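Local coordinates for protein malonate decarboxylase subunit alpha (Acinetobacter baumannii ATCC 17978, PDB 6MPR) that probably acts as the acyl-carrier-protein transferase subunit of malonate decarboxylase, exchanging acetyl for malonyl on the carrier protein before decarboxylation, at residues 359-364 against 426-431; 265-270 against 298-303; 78-83 against 106-111; 59-64 against 89-94. One frame throughout, in Å; residues are numbered along the deposited sequence.

Contact 1: residues 359-364 against 426-431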
loop_
_atom_site.group_PDB
_atom_site.type_symbol
_atom_site.label_atom_id
_atom_site.label_comp_id
_atom_site.label_asym_id
_atom_site.label_seq_id
_atom_site.Cartn_x
_atom_site.Cartn_y
_atom_site.Cartn_z
ATOM N N TYR A 359 6.697 -2.103 -1.604
ATOM C CA TYR A 359 7.484 -0.891 -1.783
ATOM C C TYR A 359 8.878 -0.945 -1.180
ATOM O O TYR A 359 9.725 -0.136 -1.570
ATOM C CB TYR A 359 6.759 0.307 -1.155
ATOM C CG TYR A 359 5.921 1.116 -2.098
ATOM C CD1 TYR A 359 6.491 1.773 -3.176
ATOM C CD2 TYR A 359 4.567 1.263 -1.890
ATOM C CE1 TYR A 359 5.721 2.538 -4.033
ATOM C CE2 TYR A 359 3.796 2.030 -2.734
ATOM C CZ TYR A 359 4.384 2.665 -3.802
ATOM O OH TYR A 359 3.620 3.431 -4.638
ATOM N N ALA A 360 9.132 -1.828 -0.216
ATOM C CA ALA A 360 10.343 -1.735 0.588
ATOM C C ALA A 360 11.306 -2.908 0.467
ATOM O O ALA A 360 12.433 -2.795 0.962
ATOM C CB ALA A 360 9.983 -1.556 2.072
ATOM N N VAL A 361 10.934 -4.019 -0.168
ATOM C CA VAL A 361 11.851 -5.151 -0.251
ATOM C C VAL A 361 12.365 -5.324 -1.681
ATOM O O VAL A 361 11.723 -4.932 -2.666
ATOM C CB VAL A 361 11.252 -6.477 0.267
ATOM C CG1 VAL A 361 10.735 -6.321 1.705
ATOM C CG2 VAL A 361 10.191 -7.015 -0.667
ATOM N N ASP A 362 13.545 -5.945 -1.778
ATOM C CA ASP A 362 14.213 -6.135 -3.065
ATOM C C ASP A 362 13.533 -7.188 -3.928
ATOM O O ASP A 362 13.642 -7.140 -5.158
ATOM C CB ASP A 362 15.663 -6.598 -2.862
ATOM C CG ASP A 362 16.576 -5.519 -2.352
ATOM O OD1 ASP A 362 16.272 -4.314 -2.502
ATOM O OD2 ASP A 362 17.653 -5.896 -1.833
ATOM N N LEU A 363 12.888 -8.178 -3.315
ATOM C CA LEU A 363 12.610 -9.399 -4.054
ATOM C C LEU A 363 11.372 -10.101 -3.504
ATOM O O LEU A 363 11.133 -10.113 -2.288
ATOM C CB LEU A 363 13.823 -10.345 -4.009
ATOM C CG LEU A 363 13.704 -11.734 -4.675
ATOM C CD1 LEU A 363 15.024 -12.095 -5.341
ATOM C CD2 LEU A 363 13.311 -12.797 -3.658
ATOM N N PHE A 364 10.591 -10.671 -4.420
ATOM C CA PHE A 364 9.616 -11.703 -4.124
ATOM C C PHE A 364 10.000 -12.970 -4.879
ATOM O O PHE A 364 10.482 -12.909 -6.015
ATOM C CB PHE A 364 8.184 -11.270 -4.531
ATOM C CG PHE A 364 7.193 -12.398 -4.534
ATOM C CD1 PHE A 364 6.756 -12.954 -3.345
ATOM C CD2 PHE A 364 6.695 -12.898 -5.726
ATOM C CE1 PHE A 364 5.845 -13.982 -3.335
ATOM C CE2 PHE A 364 5.798 -13.943 -5.728
ATOM C CZ PHE A 364 5.358 -14.480 -4.532
ATOM N N GLY A 426 15.024 1.430 -11.939
ATOM C CA GLY A 426 15.196 0.069 -11.493
ATOM C C GLY A 426 13.877 -0.675 -11.518
ATOM O O GLY A 426 12.828 -0.152 -11.912
ATOM N N LYS A 427 13.943 -1.939 -11.086
ATOM C CA LYS A 427 12.782 -2.822 -11.046
ATOM C C LYS A 427 12.901 -3.749 -9.843
ATOM O O LYS A 427 13.999 -4.179 -9.472
ATOM C CB LYS A 427 12.656 -3.680 -12.321
ATOM C CG LYS A 427 12.743 -2.925 -13.643
ATOM C CD LYS A 427 12.540 -3.894 -14.806
ATOM C CE LYS A 427 12.386 -3.182 -16.144
ATOM N NZ LYS A 427 13.677 -2.687 -16.700
ATOM N N LYS A 428 11.766 -4.068 -9.235
ATOM C CA LYS A 428 11.825 -5.059 -8.168
ATOM C C LYS A 428 12.013 -6.446 -8.776
ATOM O O LYS A 428 11.491 -6.747 -9.854
ATOM C CB LYS A 428 10.554 -5.014 -7.336
ATOM C CG LYS A 428 10.504 -5.948 -6.128
ATOM C CD LYS A 428 9.025 -6.088 -5.759
ATOM C CE LYS A 428 8.781 -7.099 -4.687
ATOM N NZ LYS A 428 7.354 -6.997 -4.276
ATOM N N LEU A 429 12.753 -7.306 -8.066
ATOM C CA LEU A 429 12.938 -8.680 -8.520
ATOM C C LEU A 429 11.714 -9.507 -8.167
ATOM O O LEU A 429 11.246 -9.494 -7.029
ATOM C CB LEU A 429 14.188 -9.311 -7.903
ATOM C CG LEU A 429 15.545 -8.791 -8.406
ATOM C CD1 LEU A 429 15.792 -7.330 -7.978
ATOM C CD2 LEU A 429 16.671 -9.709 -7.923
ATOM N N VAL A 430 11.182 -10.206 -9.164
ATOM C CA VAL A 430 10.009 -11.053 -9.019
ATOM C C VAL A 430 10.392 -12.392 -9.631
ATOM O O VAL A 430 10.612 -12.481 -10.846
ATOM C CB VAL A 430 8.784 -10.444 -9.708
ATOM C CG1 VAL A 430 7.641 -11.428 -9.780
ATOM C CG2 VAL A 430 8.356 -9.188 -8.961
ATOM N N VAL A 431 10.529 -13.419 -8.786
ATOM C CA VAL A 431 11.046 -14.722 -9.188
ATOM C C VAL A 431 9.911 -15.735 -9.162
ATOM O O VAL A 431 9.250 -15.910 -8.130
ATOM C CB VAL A 431 12.188 -15.183 -8.266
ATOM C CG1 VAL A 431 12.799 -16.499 -8.793
ATOM C CG2 VAL A 431 13.228 -14.079 -8.109
HETATM O O HOH W 1 8.328 -9.067 -2.254
#
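Leu363 and Leu429 are paired residues of two parallel strands, and their side chains meet on one face of the sheet. CD1 of Leu363 makes the closest side-chain contacts: it rests 3.9 Å from CB of Leu429 and also meets CG2 of Val431, two residues further along. CG of Leu363 stands anti to its backbone N (chi1 177°), which sets it close to CB of Leu429 and lets CD1 reach on to both partners. On the other face Phe364 and Val430 meet more loosely, with CG1 of Val430 at the edge of the ring, 4.4 Å from CD2 of Phe364.

Between the two faces runs the zigzag ladder of a parallel sheet, here in a Rossmann-like alpha/beta domain. Leu429 N gives its hydrogen to Asp362 O at 3.0 Å. Phe364 N then binds Leu429 O at 2.9 Å, and Val431 N carries the series on to Phe364 O at 2.8 Å. A CA-H of Leu363 adds a weaker contact to Leu429 O.

Lys428 reaches across the start of the ladder. Its extended chain lays CG against Asp362 O, at 3.5 Å, and carries CE past the backbone between Leu363 and Phe364. The buried ammonium is satisfied by the carbonyls of Gly357 and Met394, with a weak bond to a water that donates to Leu363 O. The carboxylate of Asp362 is held by Thr405 OG1 and the backbone N of Gln264. Farther out, helix 244-261 covers the leucine face through Ile257, and Tyr359 OH bonds to Asn393 of the second subunit.

Contact 2: residues 265-270 against 298-303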
loop_
_atom_site.group_PDB
_atom_site.type_symbol
_atom_site.label_atom_id
_atom_site.label_comp_id
_atom_site.label_asym_id
_atom_site.label_seq_id
_atom_site.Cartn_x
_atom_site.Cartn_y
_atom_site.Cartn_z
ATOM N N SER A 265 16.702 -7.705 1.151
ATOM C CA SER A 265 15.368 -7.769 1.740
ATOM C C SER A 265 14.452 -8.537 0.802
ATOM O O SER A 265 14.590 -8.447 -0.421
ATOM C CB SER A 265 14.809 -6.364 1.994
ATOM O OG SER A 265 14.836 -5.582 0.814
ATOM N N LEU A 266 13.512 -9.294 1.371
ATOM C CA LEU A 266 12.742 -10.185 0.511
ATOM C C LEU A 266 11.538 -10.748 1.248
ATOM O O LEU A 266 11.448 -10.702 2.482
ATOM C CB LEU A 266 13.615 -11.339 -0.011
ATOM C CG LEU A 266 14.022 -12.453 0.966
ATOM C CD1 LEU A 266 14.750 -13.528 0.194
ATOM C CD2 LEU A 266 14.912 -11.957 2.135
ATOM N N ASN A 267 10.605 -11.264 0.453
ATOM C CA ASN A 267 9.536 -12.145 0.893
ATOM C C ASN A 267 9.658 -13.488 0.175
ATOM O O ASN A 267 10.022 -13.544 -1.006
ATOM C CB ASN A 267 8.178 -11.512 0.613
ATOM C CG ASN A 267 7.011 -12.473 0.826
ATOM O OD1 ASN A 267 6.430 -12.979 -0.141
ATOM N ND2 ASN A 267 6.640 -12.698 2.092
ATOM N N HIS A 268 9.373 -14.562 0.903
ATOM C CA HIS A 268 9.250 -15.909 0.355
ATOM C C HIS A 268 7.782 -16.302 0.342
ATOM O O HIS A 268 7.133 -16.270 1.394
ATOM C CB HIS A 268 9.978 -16.952 1.204
ATOM C CG HIS A 268 11.457 -16.995 1.013
ATOM N ND1 HIS A 268 12.253 -17.871 1.717
ATOM C CD2 HIS A 268 12.279 -16.312 0.184
ATOM C CE1 HIS A 268 13.513 -17.713 1.337
ATOM N NE2 HIS A 268 13.551 -16.783 0.398
ATOM N N GLY A 269 7.278 -16.721 -0.818
ATOM C CA GLY A 269 6.030 -17.471 -0.841
ATOM C C GLY A 269 6.252 -18.854 -0.251
ATOM O O GLY A 269 7.222 -19.538 -0.590
ATOM N N ILE A 270 5.366 -19.268 0.655
ATOM C CA ILE A 270 5.608 -20.482 1.431
ATOM C C ILE A 270 5.541 -21.713 0.526
ATOM O O ILE A 270 4.623 -21.860 -0.293
ATOM C CB ILE A 270 4.615 -20.575 2.603
ATOM C CG1 ILE A 270 4.813 -21.875 3.382
ATOM C CG2 ILE A 270 3.180 -20.482 2.124
ATOM C CD1 ILE A 270 5.933 -21.818 4.358
ATOM N N TRP A 298 13.260 -9.083 6.371
ATOM C CA TRP A 298 12.214 -9.905 5.795
ATOM C C TRP A 298 10.820 -9.340 6.056
ATOM O O TRP A 298 10.549 -8.749 7.109
ATOM C CB TRP A 298 12.290 -11.327 6.366
ATOM C CG TRP A 298 13.580 -12.062 6.087
ATOM C CD1 TRP A 298 14.833 -11.776 6.581
ATOM C CD2 TRP A 298 13.722 -13.227 5.282
ATOM N NE1 TRP A 298 15.746 -12.693 6.111
ATOM C CE2 TRP A 298 15.086 -13.604 5.323
ATOM C CE3 TRP A 298 12.828 -13.998 4.527
ATOM C CZ2 TRP A 298 15.572 -14.718 4.636
ATOM C CZ3 TRP A 298 13.317 -15.101 3.843
ATOM C CH2 TRP A 298 14.679 -15.454 3.909
ATOM N N THR A 299 9.940 -9.534 5.081
ATOM C CA THR A 299 8.500 -9.462 5.282
ATOM C C THR A 299 8.002 -10.894 5.160
ATOM O O THR A 299 8.014 -11.473 4.062
ATOM C CB THR A 299 7.818 -8.542 4.268
ATOM O OG1 THR A 299 8.132 -8.984 2.938
ATOM C CG2 THR A 299 8.290 -7.113 4.445
ATOM N N LEU A 300 7.599 -11.474 6.288
ATOM C CA LEU A 300 7.386 -12.917 6.344
ATOM C C LEU A 300 6.643 -13.263 7.630
ATOM O O LEU A 300 6.836 -12.605 8.654
ATOM C CB LEU A 300 8.733 -13.663 6.318
ATOM C CG LEU A 300 8.698 -15.130 5.881
ATOM C CD1 LEU A 300 8.683 -15.200 4.351
ATOM C CD2 LEU A 300 9.890 -15.851 6.446
ATOM N N ASN A 301 5.816 -14.312 7.588
ATOM C CA ASN A 301 5.326 -14.845 8.848
ATOM C C ASN A 301 6.463 -15.572 9.563
ATOM O O ASN A 301 7.547 -15.767 9.002
ATOM C CB ASN A 301 4.113 -15.740 8.611
ATOM C CG ASN A 301 2.827 -14.940 8.523
ATOM O OD1 ASN A 301 2.859 -13.710 8.454
ATOM N ND2 ASN A 301 1.692 -15.626 8.524
ATOM N N PRO A 302 6.277 -15.929 10.853
ATOM C CA PRO A 302 7.389 -16.620 11.546
ATOM C C PRO A 302 7.519 -18.088 11.139
ATOM O O PRO A 302 7.096 -19.021 11.838
ATOM C CB PRO A 302 7.015 -16.470 13.025
ATOM C CG PRO A 302 5.876 -15.497 13.078
ATOM C CD PRO A 302 5.169 -15.671 11.786
ATOM N N HIS A 303 8.101 -18.307 9.961
ATOM C CA HIS A 303 8.283 -19.663 9.459
ATOM C C HIS A 303 9.153 -20.436 10.442
ATOM O O HIS A 303 10.255 -19.970 10.774
ATOM C CB HIS A 303 8.989 -19.653 8.100
ATOM C CG HIS A 303 8.171 -19.105 6.970
ATOM N ND1 HIS A 303 8.593 -19.176 5.655
ATOM C CD2 HIS A 303 6.973 -18.474 6.950
ATOM C CE1 HIS A 303 7.683 -18.613 4.876
ATOM N NE2 HIS A 303 6.691 -18.183 5.635
#
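His268 and Trp298 form a T-shaped pair: the edge of the indole's six-membered ring points into the imidazole face, with planes at 82° and centroids 4.9 Å apart. CZ3 of Trp298 sits over the centre of the His268 ring. One face of the indole carries Leu266, whose CD2 lies 3.5 Å from the centroid of the six-membered ring of Trp298 in a CH-pi contact. CG of Leu266 lies between its backbone N and carbonyl carbon (chi1 73°), and the side chain runs beside the indole in the same direction. His303 is sandwiched, with Ile270 CD1 toward the rim of one face and Leu300 CD2 over the centre of the other.

The strands, first and last in a beta-alpha-beta unit with helix 272-287, share the backbone bond Thr299 N to Leu266 O at 3.2 Å. Just beyond, a side chain takes over the ladder: Asn267 ND2 binds Thr299 O at 2.7 Å, almost straight at 177° and in its own amide plane.

His268 N and Thr299 OG1 are buried without a partner in the model. Tyr258 OH holds NE2 of His268 and Glu278 OE2 its ND1, which fixes the rotation of that ring; the same OE2 bonds to His303 ND1 and, with the two packed faces, limits its rotation, so one carboxylate ties both imidazoles together.

Contact 3: residues 78-83 against 106-111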
loop_
_atom_site.group_PDB
_atom_site.type_symbol
_atom_site.label_atom_id
_atom_site.label_comp_id
_atom_site.label_asym_id
_atom_site.label_seq_id
_atom_site.Cartn_x
_atom_site.Cartn_y
_atom_site.Cartn_z
ATOM N N SER A 78 -22.522 -18.635 13.007
ATOM C CA SER A 78 -23.781 -18.054 13.461
ATOM C C SER A 78 -24.501 -17.362 12.313
ATOM O O SER A 78 -25.714 -17.529 12.139
ATOM C CB SER A 78 -23.537 -17.072 14.619
ATOM O OG SER A 78 -22.999 -17.708 15.780
ATOM N N LEU A 79 -23.769 -16.585 11.508
ATOM C CA LEU A 79 -24.396 -15.913 10.373
ATOM C C LEU A 79 -25.079 -16.916 9.444
ATOM O O LEU A 79 -26.189 -16.668 8.956
ATOM C CB LEU A 79 -23.346 -15.095 9.613
ATOM C CG LEU A 79 -23.866 -14.244 8.452
ATOM C CD1 LEU A 79 -24.816 -13.177 8.968
ATOM C CD2 LEU A 79 -22.703 -13.601 7.713
ATOM N N ALA A 80 -24.451 -18.073 9.225
ATOM C CA ALA A 80 -25.039 -19.106 8.378
ATOM C C ALA A 80 -26.271 -19.759 8.990
ATOM O O ALA A 80 -26.948 -20.514 8.286
ATOM C CB ALA A 80 -23.989 -20.175 8.059
ATOM N N GLN A 81 -26.577 -19.499 10.270
ATOM C CA GLN A 81 -27.779 -20.007 10.924
ATOM C C GLN A 81 -28.898 -18.971 11.017
ATOM O O GLN A 81 -29.966 -19.280 11.563
ATOM C CB GLN A 81 -27.444 -20.519 12.327
ATOM C CG GLN A 81 -26.461 -21.672 12.336
ATOM C CD GLN A 81 -26.969 -22.864 11.541
ATOM O OE1 GLN A 81 -28.119 -23.281 11.693
ATOM N NE2 GLN A 81 -26.114 -23.411 10.678
ATOM N N THR A 82 -28.693 -17.765 10.493
ATOM C CA THR A 82 -29.755 -16.766 10.520
ATOM C C THR A 82 -30.850 -17.115 9.516
ATOM O O THR A 82 -30.678 -17.946 8.615
ATOM C CB THR A 82 -29.196 -15.364 10.234
ATOM O OG1 THR A 82 -28.544 -15.349 8.954
ATOM C CG2 THR A 82 -28.206 -14.942 11.314
ATOM N N ASN A 83 -31.989 -16.462 9.697
ATOM C CA ASN A 83 -33.178 -16.682 8.881
ATOM C C ASN A 83 -33.011 -15.978 7.540
ATOM O O ASN A 83 -32.880 -14.748 7.511
ATOM C CB ASN A 83 -34.389 -16.141 9.620
ATOM C CG ASN A 83 -35.712 -16.467 8.928
ATOM O OD1 ASN A 83 -35.757 -16.776 7.738
ATOM N ND2 ASN A 83 -36.799 -16.366 9.679
ATOM N N PHE A 106 -24.044 -18.662 0.591
ATOM C CA PHE A 106 -24.594 -18.488 -0.748
ATOM C C PHE A 106 -25.561 -19.604 -1.093
ATOM O O PHE A 106 -26.641 -19.345 -1.635
ATOM C CB PHE A 106 -23.452 -18.391 -1.757
ATOM C CG PHE A 106 -22.531 -17.225 -1.481
ATOM C CD1 PHE A 106 -21.465 -17.350 -0.596
ATOM C CD2 PHE A 106 -22.756 -15.997 -2.078
ATOM C CE1 PHE A 106 -20.630 -16.267 -0.322
ATOM C CE2 PHE A 106 -21.938 -14.918 -1.815
ATOM C CZ PHE A 106 -20.861 -15.054 -0.931
ATOM N N GLU A 107 -25.206 -20.843 -0.761
ATOM C CA GLU A 107 -26.144 -21.945 -0.944
ATOM C C GLU A 107 -27.461 -21.677 -0.232
ATOM O O GLU A 107 -28.535 -21.966 -0.770
ATOM C CB GLU A 107 -25.516 -23.238 -0.440
ATOM C CG GLU A 107 -26.289 -24.481 -0.801
ATOM C CD GLU A 107 -25.540 -25.730 -0.407
ATOM O OE1 GLU A 107 -24.299 -25.651 -0.276
ATOM O OE2 GLU A 107 -26.187 -26.783 -0.219
ATOM N N LYS A 108 -27.403 -21.102 0.970
ATOM C CA LYS A 108 -28.606 -20.918 1.776
ATOM C C LYS A 108 -29.400 -19.664 1.410
ATOM O O LYS A 108 -30.461 -19.433 2.000
ATOM C CB LYS A 108 -28.236 -20.873 3.266
ATOM C CG LYS A 108 -27.753 -22.195 3.840
ATOM C CD LYS A 108 -27.369 -22.078 5.305
ATOM C CE LYS A 108 -27.287 -23.458 5.946
ATOM N NZ LYS A 108 -26.869 -23.388 7.366
ATOM N N GLY A 109 -28.921 -18.843 0.479
ATOM C CA GLY A 109 -29.658 -17.651 0.115
ATOM C C GLY A 109 -29.476 -16.489 1.058
ATOM O O GLY A 109 -30.250 -15.527 0.992
ATOM N N ILE A 110 -28.481 -16.553 1.939
ATOM C CA ILE A 110 -28.195 -15.442 2.840
ATOM C C ILE A 110 -27.335 -14.398 2.139
ATOM O O ILE A 110 -27.619 -13.196 2.198
ATOM C CB ILE A 110 -27.528 -15.969 4.121
ATOM C CG1 ILE A 110 -28.532 -16.841 4.898
ATOM C CG2 ILE A 110 -26.980 -14.808 4.945
ATOM C CD1 ILE A 110 -27.916 -17.713 5.979
ATOM N N ALA A 111 -26.297 -14.851 1.444
ATOM C CA ALA A 111 -25.397 -13.999 0.680
ATOM C C ALA A 111 -25.625 -14.210 -0.813
ATOM O O ALA A 111 -26.035 -15.293 -1.246
ATOM C CB ALA A 111 -23.936 -14.295 1.032
#
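Ile110 and Lys108 touch the turn at residues 79-82 in opposite styles, one tight and buried, the other long and exposed. The tight part is a single methyl among carbonyls: CD1 of Ile110 lies 3.6 Å from Leu79 O and, a little farther off, meets Ala80 O and Thr82 O. Thr82 OG1 stands 3.9 Å from the same CD1. That hydroxyl is already committed, since it donates to Leu79 O at 2.7 Å in the carbonyl plane; Thr82 N, closing the type I turn, is a second donor to the same oxygen. Leu105 backs this side, touching both Ala80 and Ile110.

On the solvent side, Lys108 reaches over with its chain extended beyond CG, bringing CD to 3.4 Å from Ala80 O. NZ then bonds to Ala80 O at 3.0 Å, approaching from above the carbonyl plane (42° out of it). Gly109 follows at once, its positive phi of 81° ending helix 100-107 in a Schellman motif, just ahead of Ile110.

Chemically, the contact joins the ends of two helices with little polar pairing. The lysine adds a positive charge near the C-terminal end of the helix that runs into the turn, which would suit the negative end of that helix dipole, while the isoleucine methyl packs against the carbonyl oxygens of the turn.

Contact 4: residues 59-64 against 89-94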
loop_
_atom_site.group_PDB
_atom_site.type_symbol
_atom_site.label_atom_id
_atom_site.label_comp_id
_atom_site.label_asym_id
_atom_site.label_seq_id
_atom_site.Cartn_x
_atom_site.Cartn_y
_atom_site.Cartn_z
ATOM N N GLY A 59 -28.885 -6.744 1.779
ATOM C CA GLY A 59 -28.090 -5.902 0.904
ATOM C C GLY A 59 -26.847 -5.310 1.537
ATOM O O GLY A 59 -26.048 -4.684 0.827
ATOM N N ASP A 60 -26.654 -5.475 2.844
ATOM C CA ASP A 60 -25.469 -4.922 3.497
ATOM C C ASP A 60 -24.193 -5.485 2.892
ATOM O O ASP A 60 -24.115 -6.676 2.579
ATOM C CB ASP A 60 -25.474 -5.260 4.988
ATOM C CG ASP A 60 -26.137 -4.202 5.833
ATOM O OD1 ASP A 60 -26.498 -3.137 5.295
ATOM O OD2 ASP A 60 -26.270 -4.439 7.050
ATOM N N LYS A 61 -23.178 -4.626 2.756
ATOM C CA LYS A 61 -21.800 -5.087 2.592
ATOM C C LYS A 61 -21.267 -5.541 3.948
ATOM O O LYS A 61 -21.157 -4.736 4.875
ATOM C CB LYS A 61 -20.925 -3.975 2.014
ATOM C CG LYS A 61 -21.336 -3.538 0.616
ATOM C CD LYS A 61 -20.433 -2.416 0.110
ATOM C CE LYS A 61 -20.905 -1.866 -1.230
ATOM N NZ LYS A 61 -22.305 -1.366 -1.171
ATOM N N VAL A 62 -20.918 -6.817 4.061
ATOM C CA VAL A 62 -20.526 -7.424 5.331
ATOM C C VAL A 62 -19.123 -7.950 5.141
ATOM O O VAL A 62 -18.916 -8.886 4.366
ATOM C CB VAL A 62 -21.477 -8.560 5.740
ATOM C CG1 VAL A 62 -21.013 -9.208 7.048
ATOM C CG2 VAL A 62 -22.913 -8.012 5.860
ATOM N N VAL A 63 -18.162 -7.346 5.834
ATOM C CA VAL A 63 -16.817 -7.902 5.921
ATOM C C VAL A 63 -16.835 -9.010 6.963
ATOM O O VAL A 63 -17.284 -8.795 8.093
ATOM C CB VAL A 63 -15.810 -6.809 6.304
ATOM C CG1 VAL A 63 -14.438 -7.418 6.630
ATOM C CG2 VAL A 63 -15.685 -5.771 5.170
ATOM N N LEU A 64 -16.323 -10.184 6.599
ATOM C CA LEU A 64 -16.304 -11.342 7.487
ATOM C C LEU A 64 -14.893 -11.899 7.470
ATOM O O LEU A 64 -14.359 -12.191 6.393
ATOM C CB LEU A 64 -17.307 -12.416 7.037
ATOM C CG LEU A 64 -17.256 -13.771 7.763
ATOM C CD1 LEU A 64 -17.512 -13.570 9.239
ATOM C CD2 LEU A 64 -18.291 -14.729 7.177
ATOM N N ASP A 89 -29.374 -11.427 0.335
ATOM C CA ASP A 89 -28.675 -10.513 -0.575
ATOM C C ASP A 89 -27.520 -9.804 0.113
ATOM O O ASP A 89 -27.173 -8.670 -0.238
ATOM C CB ASP A 89 -29.632 -9.492 -1.190
ATOM C CG ASP A 89 -30.597 -10.128 -2.163
ATOM O OD1 ASP A 89 -30.170 -10.449 -3.290
ATOM O OD2 ASP A 89 -31.765 -10.352 -1.785
ATOM N N LEU A 90 -26.917 -10.466 1.095
ATOM C CA LEU A 90 -25.705 -9.932 1.697
ATOM C C LEU A 90 -24.584 -9.893 0.667
ATOM O O LEU A 90 -24.423 -10.810 -0.137
ATOM C CB LEU A 90 -25.284 -10.773 2.909
ATOM C CG LEU A 90 -26.225 -10.726 4.116
ATOM C CD1 LEU A 90 -25.577 -11.303 5.359
ATOM C CD2 LEU A 90 -26.732 -9.290 4.360
ATOM N N HIS A 91 -23.823 -8.812 0.681
ATOM C CA HIS A 91 -22.665 -8.654 -0.192
ATOM C C HIS A 91 -21.464 -8.923 0.702
ATOM O O HIS A 91 -21.095 -8.088 1.533
ATOM C CB HIS A 91 -22.652 -7.259 -0.814
ATOM C CG HIS A 91 -21.477 -6.976 -1.700
ATOM N ND1 HIS A 91 -21.450 -5.896 -2.551
ATOM C CD2 HIS A 91 -20.288 -7.608 -1.859
ATOM C CE1 HIS A 91 -20.304 -5.881 -3.211
ATOM N NE2 HIS A 91 -19.574 -6.905 -2.801
ATOM N N MET A 92 -20.888 -10.116 0.569
ATOM C CA MET A 92 -19.785 -10.492 1.442
ATOM C C MET A 92 -18.482 -9.948 0.895
ATOM O O MET A 92 -18.226 -9.992 -0.317
ATOM C CB MET A 92 -19.690 -12.011 1.589
ATOM C CG MET A 92 -20.983 -12.654 2.081
ATOM S SD MET A 92 -21.630 -11.937 3.617
ATOM C CE MET A 92 -20.256 -12.285 4.732
ATOM N N ILE A 93 -17.657 -9.437 1.804
ATOM C CA ILE A 93 -16.333 -8.917 1.494
ATOM C C ILE A 93 -15.362 -9.693 2.365
ATOM O O ILE A 93 -15.351 -9.524 3.591
ATOM C CB ILE A 93 -16.227 -7.406 1.737
ATOM C CG1 ILE A 93 -17.240 -6.671 0.862
ATOM C CG2 ILE A 93 -14.817 -6.906 1.403
ATOM C CD1 ILE A 93 -17.498 -5.230 1.268
ATOM N N MET A 94 -14.559 -10.562 1.736
ATOM C CA MET A 94 -13.753 -11.474 2.532
ATOM C C MET A 94 -12.336 -11.556 1.991
ATOM O O MET A 94 -12.145 -11.950 0.837
ATOM C CB MET A 94 -14.387 -12.859 2.551
ATOM C CG MET A 94 -15.828 -12.862 3.099
ATOM S SD MET A 94 -16.506 -14.519 3.216
ATOM C CE MET A 94 -15.520 -15.125 4.574
HETATM O O HOH W 2 -23.548 -4.038 -2.735
#
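Val62 and Met92 lie side by side on one face of a parallel pair of strands, pointing the same way, and the methionine bends round to finish the contact. Bends at chi2 and chi3 (-61°) bring first SD and then CE back toward the neighbouring strand, with CE 3.9 Å from Val62 CG1 and 3.7 Å from Leu64 CB. Leu64 and Met94 also run together, with CE of Met94 against CD2 of Leu64 at 3.8 Å. That methyl also touches Leu64 O, a buried carbonyl oxygen with no hydrogen-bond partner in the model.

On the other face Lys61 and His91 point alike, the lysine CG 4.0 Å from ND1 of His91. A water in the plane of the imidazole bonds to ND1 of His91 at 2.8 Å and, weakly, to the lysine NZ. Farther along, Ile93 sends CD1 back to Lys61 CB at 3.7 Å, whereas Val63 slants across it, CG2 to CB. Four backbone bonds, from His91 N to Asp60 O through Leu64 N to Ile93 O, tie the strands, whose directions differ by 34°.

The pair opens and closes a beta-alpha-beta crossover through helix 73-79. Strand 158-163 flanks it beyond 61-64 and strand 111-116 beyond 90-94, where Asp115 holds His91 NE2; helix 100-107 packs on the methionine face.

Overall arrangement
Contacts 1 and 2 belong to one sheet and contacts 3 and 4 to the surroundings of another, two separate beta sheets of the chain. Contacts 1 and 2 are buried, touch directly through adjacent strands 363-366 and 265-268, and both meet the second subunit; contact 2 lies nearer the chain's centre. Contacts 3 and 4 adjoin as well, Ile110 O meeting Leu90 N. Their centres lie about 34 to 42 Å from that of contact 1. Contact 4 is buried along its strands, with an exposed end at Gly59 and Asp89. Contacts 1 and 4 rest on regular parallel ladders, contact 2 on rings and an asparagine amide where its ladder ends, and contact 3, partly at the surface, on a lysine and an isoleucine.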